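Local coordinates for CMP/dCMP-type deaminase domain-containing protein (Aspergillus oryzae RIB40, PDB 7DRY) that probably deaminates a pyrimidine intermediate of riboflavin biosynthesis, as a zinc-dependent enzyme of the cytidine deaminase fold, at residues M95-P101 with I130-E136; H5-R10 with Q158-L163; E11-A16 with V28-L32; N25-G29 with G51-E55. One frame throughout, in Å; residues are numbered along the deposited sequence.

Interaction 1 (M95-P101 with I130-E136); sequences MYVTMEP and IYFGVKE
Met95 accepts the first bond of this parallel strand pair: Tyr131 N donates to Met95 O over 2.9 Å, while Met95 CB rests on Ile130 CD1. The side chains of Tyr96 and Tyr131 run alongside each other, their rings near parallel (13°) but displaced so that little of one covers the other; the closest touch is Tyr96 CD2 on Tyr131 CB at 3.5 Å. The Tyr96 hydroxyl finds its partners beyond the pair, in His5 and Arg35. Val97 N returns a bond to Tyr131 O at 3.0 Å, and Val97 CG1 meets Ile130 CG2 on the face that carries Met95. Strand 91-97, helix 112-117 and strand 127-132 make up a beta-alpha-beta unit of the deaminase sheet, and past Val97 both chains turn a corner together. Thr98 O takes Gly133 N from above its carbonyl plane at 2.9 Å. Met99 CB lies against Glu136 O, and the bend at the thioether (chi3 74°) brings CE back to the same oxygen. Glu100 N donates to Val134 O at 3.1 Å, its CA sits over one face of the Phe132 ring, and the extended side chain brings OE2 to a hydrogen bond with Cys147 N. Pro101 CD packs against both Ile130 CG2 and Phe132 CD2 at 4.0 Å, beside zinc ligand Cys112.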
loop_
_atom_site.group_PDB
_atom_site.type_symbol
_atom_site.label_atom_id
_atom_site.label_comp_id
_atom_site.label_asym_id
_atom_site.label_seq_id
_atom_site.Cartn_x
_atom_site.Cartn_y
_atom_site.Cartn_z
ATOM N N MET A 95 -6.490 2.381 -2.618
ATOM C CA MET A 95 -5.292 1.557 -2.666
ATOM C C MET A 95 -5.441 0.348 -1.756
ATOM O O MET A 95 -5.773 0.488 -0.573
ATOM C CB MET A 95 -4.039 2.351 -2.297
ATOM C CG MET A 95 -2.768 1.528 -2.500
ATOM S SD MET A 95 -1.248 2.380 -2.044
ATOM C CE MET A 95 -0.984 3.369 -3.521
ATOM N N TYR A 96 -5.225 -0.835 -2.325
ATOM C CA TYR A 96 -5.079 -2.063 -1.560
ATOM C C TYR A 96 -3.596 -2.326 -1.345
ATOM O O TYR A 96 -2.775 -2.106 -2.240
ATOM C CB TYR A 96 -5.681 -3.239 -2.330
ATOM C CG TYR A 96 -7.181 -3.192 -2.441
ATOM C CD1 TYR A 96 -7.808 -2.523 -3.502
ATOM C CD2 TYR A 96 -7.986 -3.821 -1.496
ATOM C CE1 TYR A 96 -9.195 -2.478 -3.597
ATOM C CE2 TYR A 96 -9.371 -3.775 -1.581
ATOM C CZ TYR A 96 -9.971 -3.115 -2.637
ATOM O OH TYR A 96 -11.334 -3.078 -2.726
ATOM N N VAL A 97 -3.246 -2.775 -0.147
ATOM C CA VAL A 97 -1.853 -3.072 0.169
ATOM C C VAL A 97 -1.852 -4.145 1.247
ATOM O O VAL A 97 -2.724 -4.143 2.114
ATOM C CB VAL A 97 -1.112 -1.777 0.577
ATOM C CG1 VAL A 97 -1.804 -1.090 1.730
ATOM C CG2 VAL A 97 0.339 -2.037 0.898
ATOM N N THR A 98 -0.913 -5.096 1.170
ATOM C CA THR A 98 -1.024 -6.228 2.091
ATOM C C THR A 98 -0.853 -5.782 3.539
ATOM O O THR A 98 -1.574 -6.255 4.421
ATOM C CB THR A 98 -0.074 -7.378 1.738
ATOM O OG1 THR A 98 1.283 -6.920 1.743
ATOM C CG2 THR A 98 -0.421 -7.980 0.380
ATOM N N MET A 99 0.078 -4.865 3.806
ATOM C CA MET A 99 0.339 -4.397 5.162
ATOM C C MET A 99 -0.012 -2.919 5.298
ATOM O O MET A 99 -0.050 -2.179 4.314
ATOM C CB MET A 99 1.811 -4.626 5.530
ATOM C CG MET A 99 2.244 -6.094 5.448
ATOM S SD MET A 99 3.892 -6.400 6.082
ATOM C CE MET A 99 3.626 -6.253 7.857
ATOM N N GLU A 100 -0.285 -2.507 6.538
ATOM C CA GLU A 100 -0.612 -1.120 6.841
ATOM C C GLU A 100 0.472 -0.193 6.283
ATOM O O GLU A 100 1.661 -0.463 6.473
ATOM C CB GLU A 100 -0.664 -0.956 8.364
ATOM C CG GLU A 100 -0.866 0.468 8.845
ATOM C CD GLU A 100 -0.659 0.598 10.341
ATOM O OE1 GLU A 100 -0.355 -0.421 10.988
ATOM O OE2 GLU A 100 -0.786 1.720 10.871
ATOM N N PRO A 101 0.105 0.890 5.595
ATOM C CA PRO A 101 1.134 1.829 5.117
ATOM C C PRO A 101 1.927 2.442 6.264
ATOM O O PRO A 101 1.371 2.828 7.296
ATOM C CB PRO A 101 0.327 2.898 4.365
ATOM C CG PRO A 101 -1.101 2.680 4.764
ATOM C CD PRO A 101 -1.241 1.238 5.113
ATOM N N ILE A 130 -7.698 3.398 1.913
ATOM C CA ILE A 130 -6.710 2.317 1.932
ATOM C C ILE A 130 -7.360 1.084 2.547
ATOM O O ILE A 130 -7.980 1.169 3.612
ATOM C CB ILE A 130 -5.469 2.699 2.766
ATOM C CG1 ILE A 130 -4.965 4.106 2.424
ATOM C CG2 ILE A 130 -4.371 1.660 2.584
ATOM C CD1 ILE A 130 -4.450 4.251 1.011
ATOM N N TYR A 131 -7.205 -0.061 1.889
ATOM C CA TYR A 131 -7.554 -1.353 2.464
ATOM C C TYR A 131 -6.268 -2.138 2.663
ATOM O O TYR A 131 -5.420 -2.163 1.772
ATOM C CB TYR A 131 -8.421 -2.158 1.499
ATOM C CG TYR A 131 -9.833 -1.652 1.320
ATOM C CD1 TYR A 131 -10.135 -0.736 0.329
ATOM C CD2 TYR A 131 -10.863 -2.103 2.130
ATOM C CE1 TYR A 131 -11.434 -0.269 0.150
ATOM C CE2 TYR A 131 -12.175 -1.647 1.950
ATOM C CZ TYR A 131 -12.439 -0.727 0.961
ATOM O OH TYR A 131 -13.720 -0.248 0.769
ATOM N N PHE A 132 -6.117 -2.784 3.823
ATOM C CA PHE A 132 -4.940 -3.613 4.068
ATOM C C PHE A 132 -5.325 -4.837 4.890
ATOM O O PHE A 132 -6.414 -4.897 5.467
ATOM C CB PHE A 132 -3.788 -2.810 4.693
ATOM C CG PHE A 132 -4.172 -2.047 5.924
ATOM C CD1 PHE A 132 -4.090 -2.646 7.164
ATOM C CD2 PHE A 132 -4.595 -0.727 5.849
ATOM C CE1 PHE A 132 -4.428 -1.956 8.314
ATOM C CE2 PHE A 132 -4.934 -0.031 6.996
ATOM C CZ PHE A 132 -4.851 -0.647 8.226
ATOM N N GLY A 133 -4.412 -5.814 4.950
ATOM C CA GLY A 133 -4.721 -7.113 5.523
ATOM C C GLY A 133 -4.145 -7.400 6.895
ATOM O O GLY A 133 -4.585 -8.337 7.576
ATOM N N VAL A 134 -3.168 -6.600 7.324
ATOM C CA VAL A 134 -2.546 -6.739 8.639
ATOM C C VAL A 134 -2.280 -5.344 9.185
ATOM O O VAL A 134 -1.703 -4.502 8.489
ATOM C CB VAL A 134 -1.228 -7.542 8.583
ATOM C CG1 VAL A 134 -0.544 -7.549 9.947
ATOM C CG2 VAL A 134 -1.472 -8.966 8.112
ATOM N N LYS A 135 -2.685 -5.101 10.433
ATOM C CA LYS A 135 -2.496 -3.797 11.066
ATOM C C LYS A 135 -1.098 -3.685 11.679
ATOM O O LYS A 135 -0.910 -3.405 12.858
ATOM C CB LYS A 135 -3.600 -3.517 12.080
ATOM C CG LYS A 135 -3.863 -2.024 12.259
ATOM C CD LYS A 135 -4.976 -1.739 13.256
ATOM C CE LYS A 135 -5.160 -0.240 13.428
ATOM N NZ LYS A 135 -6.157 0.097 14.483
ATOM N N GLU A 136 -0.103 -3.916 10.827
ATOM C CA GLU A 136 1.301 -3.723 11.144
ATOM C C GLU A 136 1.948 -3.204 9.867
ATOM O O GLU A 136 1.600 -3.657 8.766
ATOM C CB GLU A 136 2.001 -5.021 11.572
ATOM C CG GLU A 136 1.466 -5.637 12.857
ATOM C CD GLU A 136 1.652 -4.740 14.065
ATOM O OE1 GLU A 136 2.599 -3.924 14.075
ATOM O OE2 GLU A 136 0.845 -4.853 15.012
#

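Interaction 2 (H5-R10 with Q158-L163); sequences HAKYLR and QVVNGL
Leu9 and Val160 form the tight part of this contact, where helix 5-16 leans on the chain leaving strand 156-159. Leu9 CD1 presses on Val160 CB at 3.5 Å, closer than carbons usually sit, with the two side chains crossing at a slant. The valine straddles the helix side: with CG1 anti to its own backbone N (chi1 -179°), both methyls face the helix, and CG2 lies 3.8 Å from His5 CB. One turn of helix separates His5 from Leu9, which lets a single valine touch both. Leu163 covers the neighbouring strip of the helix surface, Ala6, Leu9 and Arg10, its CD1 lying 3.8 Å from Leu9 CB and at the same distance from Ala6 O.

Toward solvent the fit slackens. Arg10 crosses Leu163 at about a right angle and offers only its aliphatic part, CG standing 4.1 Å from Leu163 CD1, and Gln158 NE2 comes no nearer than 4.3 Å to His5 CD2. The polar ends of these last two look to other partners: His5 ND1 is bonded to Tyr96 OH and Gln158 OE1 to Lys129, while the imidazole stacks with Tyr131. Leu163 is also the N-cap residue of helix 164-171. The arrangement is that of an N-terminal helix packed on one face of the deaminase sheet, its flank meeting the chain that leaves the outer strand 156-159 for helix 164-171.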
loop_
_atom_site.group_PDB
_atom_site.type_symbol
_atom_site.label_atom_id
_atom_site.label_comp_id
_atom_site.label_asym_id
_atom_site.label_seq_id
_atom_site.Cartn_x
_atom_site.Cartn_y
_atom_site.Cartn_z
ATOM N N HIS A 5 -12.722 -7.268 -1.647
ATOM C CA HIS A 5 -11.503 -6.810 -0.988
ATOM C C HIS A 5 -10.527 -7.947 -0.766
ATOM O O HIS A 5 -9.317 -7.769 -0.954
ATOM C CB HIS A 5 -11.841 -6.117 0.330
ATOM C CG HIS A 5 -12.877 -5.055 0.181
ATOM N ND1 HIS A 5 -12.831 -4.115 -0.823
ATOM C CD2 HIS A 5 -13.995 -4.787 0.898
ATOM C CE1 HIS A 5 -13.879 -3.316 -0.723
ATOM N NE2 HIS A 5 -14.597 -3.697 0.318
ATOM N N ALA A 6 -11.028 -9.117 -0.366
ATOM C CA ALA A 6 -10.149 -10.261 -0.166
ATOM C C ALA A 6 -9.441 -10.644 -1.458
ATOM O O ALA A 6 -8.245 -10.961 -1.448
ATOM C CB ALA A 6 -10.946 -11.442 0.390
ATOM N N LYS A 7 -10.156 -10.613 -2.585
ATOM C CA LYS A 7 -9.526 -10.968 -3.853
ATOM C C LYS A 7 -8.440 -9.970 -4.229
ATOM O O LYS A 7 -7.352 -10.365 -4.667
ATOM C CB LYS A 7 -10.567 -11.088 -4.969
ATOM C CG LYS A 7 -9.973 -11.588 -6.284
ATOM C CD LYS A 7 -10.957 -11.489 -7.441
ATOM C CE LYS A 7 -10.353 -12.048 -8.725
ATOM N NZ LYS A 7 -8.903 -12.384 -8.585
ATOM N N TYR A 8 -8.708 -8.671 -4.059
ATOM C CA TYR A 8 -7.665 -7.682 -4.319
ATOM C C TYR A 8 -6.453 -7.914 -3.428
ATOM O O TYR A 8 -5.308 -7.787 -3.883
ATOM C CB TYR A 8 -8.203 -6.268 -4.101
ATOM C CG TYR A 8 -8.920 -5.698 -5.302
ATOM C CD1 TYR A 8 -8.234 -5.429 -6.488
ATOM C CD2 TYR A 8 -10.286 -5.430 -5.264
ATOM C CE1 TYR A 8 -8.877 -4.908 -7.582
ATOM C CE2 TYR A 8 -10.945 -4.912 -6.369
ATOM C CZ TYR A 8 -10.234 -4.649 -7.528
ATOM O OH TYR A 8 -10.872 -4.127 -8.632
ATOM N N LEU A 9 -6.677 -8.269 -2.158
ATOM C CA LEU A 9 -5.529 -8.485 -1.283
ATOM C C LEU A 9 -4.739 -9.722 -1.685
ATOM O O LEU A 9 -3.513 -9.730 -1.558
ATOM C CB LEU A 9 -5.951 -8.521 0.181
ATOM C CG LEU A 9 -6.299 -7.131 0.719
ATOM C CD1 LEU A 9 -6.783 -7.263 2.144
ATOM C CD2 LEU A 9 -5.119 -6.149 0.640
ATOM N N ARG A 10 -5.414 -10.765 -2.180
ATOM C CA ARG A 10 -4.691 -11.924 -2.694
ATOM C C ARG A 10 -3.853 -11.542 -3.906
ATOM O O ARG A 10 -2.726 -12.025 -4.071
ATOM C CB ARG A 10 -5.668 -13.045 -3.051
ATOM C CG ARG A 10 -6.315 -13.712 -1.843
ATOM C CD ARG A 10 -7.030 -14.997 -2.233
ATOM N NE ARG A 10 -8.190 -14.753 -3.089
ATOM C CZ ARG A 10 -9.423 -14.542 -2.640
ATOM N NH1 ARG A 10 -9.666 -14.540 -1.335
ATOM N NH2 ARG A 10 -10.413 -14.331 -3.495
ATOM N N GLN A 158 -9.424 0.647 6.113
ATOM C CA GLN A 158 -10.198 -0.506 6.547
ATOM C C GLN A 158 -9.291 -1.727 6.551
ATOM O O GLN A 158 -8.589 -1.985 5.569
ATOM C CB GLN A 158 -11.359 -0.745 5.581
ATOM C CG GLN A 158 -12.266 -1.891 5.957
ATOM C CD GLN A 158 -13.581 -1.830 5.212
ATOM O OE1 GLN A 158 -14.136 -0.750 4.995
ATOM N NE2 GLN A 158 -14.081 -2.987 4.803
ATOM N N VAL A 159 -9.305 -2.467 7.655
ATOM C CA VAL A 159 -8.608 -3.745 7.719
ATOM C C VAL A 159 -9.521 -4.828 7.163
ATOM O O VAL A 159 -10.704 -4.903 7.519
ATOM C CB VAL A 159 -8.188 -4.067 9.160
ATOM C CG1 VAL A 159 -7.323 -5.313 9.178
ATOM C CG2 VAL A 159 -7.444 -2.895 9.772
ATOM N N VAL A 160 -8.970 -5.670 6.297
ATOM C CA VAL A 160 -9.681 -6.802 5.716
ATOM C C VAL A 160 -9.076 -8.054 6.326
ATOM O O VAL A 160 -7.906 -8.375 6.073
ATOM C CB VAL A 160 -9.545 -6.820 4.191
ATOM C CG1 VAL A 160 -10.310 -8.004 3.599
ATOM C CG2 VAL A 160 -10.020 -5.496 3.595
ATOM N N ASN A 161 -9.864 -8.759 7.135
ATOM C CA ASN A 161 -9.363 -9.896 7.888
ATOM C C ASN A 161 -9.349 -11.153 7.024
ATOM O O ASN A 161 -10.001 -11.229 5.978
ATOM C CB ASN A 161 -10.249 -10.150 9.111
ATOM C CG ASN A 161 -10.272 -8.974 10.076
ATOM O OD1 ASN A 161 -9.246 -8.346 10.334
ATOM N ND2 ASN A 161 -11.449 -8.674 10.614
ATOM N N GLY A 162 -8.577 -12.143 7.474
ATOM C CA GLY A 162 -8.600 -13.476 6.900
ATOM C C GLY A 162 -7.341 -13.900 6.173
ATOM O O GLY A 162 -7.209 -15.088 5.850
ATOM N N LEU A 163 -6.412 -12.982 5.897
ATOM C CA LEU A 163 -5.182 -13.313 5.184
ATOM C C LEU A 163 -3.930 -12.996 5.997
ATOM O O LEU A 163 -2.833 -12.945 5.432
ATOM C CB LEU A 163 -5.125 -12.605 3.828
ATOM C CG LEU A 163 -6.228 -12.975 2.839
ATOM C CD1 LEU A 163 -6.421 -11.872 1.803
ATOM C CD2 LEU A 163 -5.893 -14.307 2.181
#

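Interaction 3 (E11-A16 with V28-L32); sequences ECLSLA and VGAIL
Cys12 and Ile31 meet because each sends its leading atom anti to its own carbonyl carbon: Cys12 SG at chi1 -78° and Ile31 CG1 at chi1 -65°. The sulfur thus comes to 3.9 Å from Ile31 CG1, and it also lies beside the strand backbone, near Gly29 O and Ile31 N. Leu15, one turn further along the helix, brings its CD1 to 3.6 Å from the same Ile31 CG1, the two side chains crossing at about a right angle. Ile31 CD1, the far end of the same side chain, reaches Glu11 CB at 3.7 Å. The isoleucine is therefore held among three helix residues, touching Glu11 through its methyl end and Cys12 and Leu15 through its middle. The carboxylate of Glu11 has its own partner in a salt bridge with Lys7.

Helix 5-16 here packs across one face of the mixed sheet of the deaminase fold, running against strand 29-36 at 131° between their directions. The axes approach to 6.2 Å, and Gly29 makes that closeness possible: a CB there would collide with Cys12 O, Ala16 N and Leu15 CB. Gly29 CA instead approaches Cys12 O at 3.3 Å as a CA-H...O contact, although that carbonyl already accepts the helix bond from Ala16 N. Ala16 CB closes the same end of the contact, resting 3.5 Å from both Val28 C and Gly29 N. The amide of Gly29 is buried here without a hydrogen-bond partner. Val28 turns its side chain away from the helix, to the side where helix 62-73, with Glu63, lies.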
loop_
_atom_site.group_PDB
_atom_site.type_symbol
_atom_site.label_atom_id
_atom_site.label_comp_id
_atom_site.label_asym_id
_atom_site.label_seq_id
_atom_site.Cartn_x
_atom_site.Cartn_y
_atom_site.Cartn_z
ATOM N N GLU A 11 -4.391 -10.670 -4.763
ATOM C CA GLU A 11 -3.626 -10.184 -5.903
ATOM C C GLU A 11 -2.442 -9.347 -5.437
ATOM O O GLU A 11 -1.351 -9.424 -6.015
ATOM C CB GLU A 11 -4.546 -9.388 -6.835
ATOM C CG GLU A 11 -5.584 -10.263 -7.546
ATOM C CD GLU A 11 -6.677 -9.474 -8.244
ATOM O OE1 GLU A 11 -6.706 -8.234 -8.120
ATOM O OE2 GLU A 11 -7.515 -10.104 -8.923
ATOM N N CYS A 12 -2.633 -8.565 -4.372
ATOM C CA CYS A 12 -1.523 -7.819 -3.796
ATOM C C CYS A 12 -0.460 -8.773 -3.269
ATOM O O CYS A 12 0.744 -8.506 -3.382
ATOM C CB CYS A 12 -2.058 -6.981 -2.638
ATOM S SG CYS A 12 -2.915 -5.464 -3.146
ATOM N N LEU A 13 -0.887 -9.890 -2.678
ATOM C CA LEU A 13 0.083 -10.850 -2.162
ATOM C C LEU A 13 0.888 -11.483 -3.293
ATOM O O LEU A 13 2.098 -11.702 -3.153
ATOM C CB LEU A 13 -0.616 -11.903 -1.302
ATOM C CG LEU A 13 0.274 -12.758 -0.404
ATOM C CD1 LEU A 13 1.089 -11.880 0.549
ATOM C CD2 LEU A 13 -0.596 -13.733 0.366
ATOM N N SER A 14 0.247 -11.754 -4.430
ATOM C CA SER A 14 0.983 -12.274 -5.576
ATOM C C SER A 14 2.041 -11.280 -6.042
ATOM O O SER A 14 3.150 -11.675 -6.424
ATOM C CB SER A 14 -0.001 -12.571 -6.700
ATOM O OG SER A 14 -0.748 -13.723 -6.368
ATOM N N LEU A 15 1.705 -9.984 -6.032
ATOM C CA LEU A 15 2.692 -8.954 -6.352
ATOM C C LEU A 15 3.833 -8.957 -5.346
ATOM O O LEU A 15 5.003 -8.850 -5.723
ATOM C CB LEU A 15 2.026 -7.576 -6.365
ATOM C CG LEU A 15 1.178 -7.311 -7.605
ATOM C CD1 LEU A 15 0.327 -6.081 -7.385
ATOM C CD2 LEU A 15 2.065 -7.134 -8.836
ATOM N N ALA A 16 3.505 -9.075 -4.056
ATOM C CA ALA A 16 4.525 -9.095 -3.015
ATOM C C ALA A 16 5.534 -10.208 -3.243
ATOM O O ALA A 16 6.711 -10.061 -2.891
ATOM C CB ALA A 16 3.855 -9.276 -1.653
ATOM N N VAL A 28 5.813 -6.648 0.182
ATOM C CA VAL A 28 4.452 -6.134 0.195
ATOM C C VAL A 28 4.054 -5.844 -1.248
ATOM O O VAL A 28 4.905 -5.575 -2.101
ATOM C CB VAL A 28 4.386 -4.868 1.093
ATOM C CG1 VAL A 28 3.026 -4.185 1.039
ATOM C CG2 VAL A 28 4.714 -5.220 2.533
ATOM N N GLY A 29 2.754 -5.934 -1.524
ATOM C CA GLY A 29 2.219 -5.581 -2.827
ATOM C C GLY A 29 1.081 -4.591 -2.673
ATOM O O GLY A 29 0.368 -4.586 -1.668
ATOM N N ALA A 30 0.917 -3.747 -3.692
ATOM C CA ALA A 30 -0.085 -2.691 -3.660
ATOM C C ALA A 30 -0.741 -2.555 -5.024
ATOM O O ALA A 30 -0.070 -2.660 -6.058
ATOM C CB ALA A 30 0.544 -1.342 -3.293
ATOM N N ILE A 31 -2.052 -2.291 -5.019
ATOM C CA ILE A 31 -2.830 -2.093 -6.241
ATOM C C ILE A 31 -3.698 -0.863 -6.041
ATOM O O ILE A 31 -4.431 -0.774 -5.052
ATOM C CB ILE A 31 -3.709 -3.313 -6.566
ATOM C CG1 ILE A 31 -2.833 -4.529 -6.889
ATOM C CG2 ILE A 31 -4.623 -3.010 -7.763
ATOM C CD1 ILE A 31 -3.603 -5.850 -6.994
ATOM N N LEU A 32 -3.610 0.078 -6.969
ATOM C CA LEU A 32 -4.396 1.305 -6.926
ATOM C C LEU A 32 -5.548 1.175 -7.916
ATOM O O LEU A 32 -5.329 0.830 -9.083
ATOM C CB LEU A 32 -3.509 2.494 -7.287
ATOM C CG LEU A 32 -4.176 3.872 -7.233
ATOM C CD1 LEU A 32 -4.650 4.182 -5.811
ATOM C CD2 LEU A 32 -3.195 4.920 -7.726
#

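Interaction 4 (N25-G29 with G51-E55); sequences NFRVG and GYTME
Thr53 supplies most of the polar link between the loop 25-29 and the end of strand 46-52. Its hydroxyl donates to Phe26 O at 2.7 Å, arriving in the carbonyl plane, and the same oxygen stands 3.0 Å from Val28 N. The side chain gets there with OG1 anti to the carbonyl carbon (chi1 -61°), which also leaves CG2 touching Phe26 O. The threonine amide is used as well: Thr53 N gives a bond to Val28 O at 3.0 Å and 155° at the hydrogen. Val28 O takes a second, softer approach from Tyr52 CA at 3.2 Å, a CA-H...O contact. The backbone oxygen of Thr53 is accounted for by Ser19 OG.

Further out, Asn25 ND2 makes a weak bond to Met54 SD at 3.4 Å, with Met54 CE lying on Asn25 CB beside it. The main acceptor of Asn25 ND2 is Pro20 O, and Asn25 OD1 takes Arg22 N, which together leave the amide gripped at both ends.

Within 51-55, Tyr52 N donates to Glu55 OE1, which it meets from above the carboxylate plane, and Glu55 N returns to Tyr52 O. Glu55 CB lies over the centre of the Tyr52 ring, and Asn69 ND2 is a second partner of Glu55 OE1. Gly29 and Tyr52 face each other as an antiparallel non-hydrogen-bonded pair. The type II turn from Tyr52 to Glu55 carries the chain off strand 46-52, one of the two outer strands of the deaminase sheet, and toward the zinc site, where Thr53 lies near the metal ligand His61.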
loop_
_atom_site.group_PDB
_atom_site.type_symbol
_atom_site.label_atom_id
_atom_site.label_comp_id
_atom_site.label_asym_id
_atom_site.label_seq_id
_atom_site.Cartn_x
_atom_site.Cartn_y
_atom_site.Cartn_z
ATOM N N ASN A 25 13.990 -6.501 4.516
ATOM C CA ASN A 25 12.867 -5.898 3.815
ATOM C C ASN A 25 11.554 -6.556 4.227
ATOM O O ASN A 25 11.519 -7.576 4.919
ATOM C CB ASN A 25 13.079 -5.886 2.294
ATOM C CG ASN A 25 12.939 -7.259 1.654
ATOM O OD1 ASN A 25 12.914 -8.289 2.337
ATOM N ND2 ASN A 25 12.863 -7.280 0.323
ATOM N N PHE A 26 10.462 -5.916 3.837
ATOM C CA PHE A 26 9.118 -6.429 4.069
ATOM C C PHE A 26 8.448 -6.498 2.710
ATOM O O PHE A 26 8.189 -5.464 2.087
ATOM C CB PHE A 26 8.354 -5.521 5.034
ATOM C CG PHE A 26 8.775 -5.690 6.468
ATOM C CD1 PHE A 26 9.950 -5.120 6.934
ATOM C CD2 PHE A 26 8.004 -6.436 7.341
ATOM C CE1 PHE A 26 10.350 -5.291 8.260
ATOM C CE2 PHE A 26 8.392 -6.612 8.666
ATOM C CZ PHE A 26 9.562 -6.038 9.124
ATOM N N ARG A 27 8.197 -7.719 2.250
ATOM C CA ARG A 27 7.710 -7.966 0.899
ATOM C C ARG A 27 6.210 -7.728 0.855
ATOM O O ARG A 27 5.435 -8.506 1.424
ATOM C CB ARG A 27 8.059 -9.388 0.484
ATOM C CG ARG A 27 9.554 -9.607 0.446
ATOM C CD ARG A 27 9.876 -11.073 0.433
ATOM N NE ARG A 27 9.705 -11.674 -0.884
ATOM C CZ ARG A 27 9.011 -12.790 -1.116
ATOM N NH1 ARG A 27 8.380 -13.415 -0.127
ATOM N NH2 ARG A 27 8.967 -13.286 -2.338
ATOM N N VAL A 28 5.813 -6.648 0.182
ATOM C CA VAL A 28 4.452 -6.134 0.195
ATOM C C VAL A 28 4.054 -5.844 -1.248
ATOM O O VAL A 28 4.905 -5.575 -2.101
ATOM C CB VAL A 28 4.386 -4.868 1.093
ATOM C CG1 VAL A 28 3.026 -4.185 1.039
ATOM C CG2 VAL A 28 4.714 -5.220 2.533
ATOM N N GLY A 29 2.754 -5.934 -1.524
ATOM C CA GLY A 29 2.219 -5.581 -2.827
ATOM C C GLY A 29 1.081 -4.591 -2.673
ATOM O O GLY A 29 0.368 -4.586 -1.668
ATOM N N GLY A 51 2.301 -2.040 -7.658
ATOM C CA GLY A 51 3.710 -2.018 -7.287
ATOM C C GLY A 51 3.993 -3.007 -6.180
ATOM O O GLY A 51 3.086 -3.545 -5.540
ATOM N N TYR A 52 5.282 -3.267 -5.970
ATOM C CA TYR A 52 5.695 -4.157 -4.896
ATOM C C TYR A 52 7.054 -3.731 -4.353
ATOM O O TYR A 52 7.799 -2.987 -4.996
ATOM C CB TYR A 52 5.715 -5.626 -5.350
ATOM C CG TYR A 52 6.595 -5.908 -6.542
ATOM C CD1 TYR A 52 6.100 -5.833 -7.838
ATOM C CD2 TYR A 52 7.920 -6.278 -6.368
ATOM C CE1 TYR A 52 6.919 -6.108 -8.923
ATOM C CE2 TYR A 52 8.741 -6.546 -7.445
ATOM C CZ TYR A 52 8.225 -6.454 -8.724
ATOM O OH TYR A 52 9.040 -6.737 -9.806
ATOM N N THR A 53 7.364 -4.212 -3.149
ATOM C CA THR A 53 8.595 -3.815 -2.474
ATOM C C THR A 53 9.807 -4.109 -3.352
ATOM O O THR A 53 9.968 -5.220 -3.861
ATOM C CB THR A 53 8.717 -4.621 -1.183
ATOM O OG1 THR A 53 7.599 -4.334 -0.333
ATOM C CG2 THR A 53 10.023 -4.296 -0.455
ATOM N N MET A 54 10.672 -3.114 -3.520
ATOM C CA MET A 54 11.949 -3.264 -4.213
ATOM C C MET A 54 11.788 -3.589 -5.688
ATOM O O MET A 54 12.733 -4.057 -6.331
ATOM C CB MET A 54 12.909 -4.223 -3.499
ATOM C CG MET A 54 13.444 -3.597 -2.213
ATOM S SD MET A 54 14.424 -4.731 -1.228
ATOM C CE MET A 54 15.029 -3.631 0.052
ATOM N N GLU A 55 10.603 -3.331 -6.238
ATOM C CA GLU A 55 10.430 -3.369 -7.684
ATOM C C GLU A 55 11.346 -2.353 -8.339
ATOM O O GLU A 55 11.995 -2.642 -9.348
ATOM C CB GLU A 55 8.969 -3.056 -8.001
ATOM C CG GLU A 55 8.591 -3.082 -9.481
ATOM C CD GLU A 55 7.128 -2.745 -9.687
ATOM O OE1 GLU A 55 6.510 -2.205 -8.749
ATOM O OE2 GLU A 55 6.601 -3.033 -10.781
#

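Interactions 1, 3 and 4 are buried, whereas interaction 2 lies at the surface. All four reach one sheet, interaction 2 at its far side through strand 156-159: strand 29-36 is the neighbour of 91-97 in one direction and of 46-52 in the other, with Tyr96 N to Ile31 O and Ala30 N to Gly51 O joining them. Helix 5-16 serves both interactions 2 and 3, its first half against the chain leaving strand 156-159, its second on strand 29-36. Both helix contacts are mainly apolar, while interaction 1 is carried by backbone bonds, and interaction 4 adds a threonine hydroxyl to a single one. Interactions 3 and 4 share Val28 and Gly29, and His5 ties interaction 2 to Tyr96.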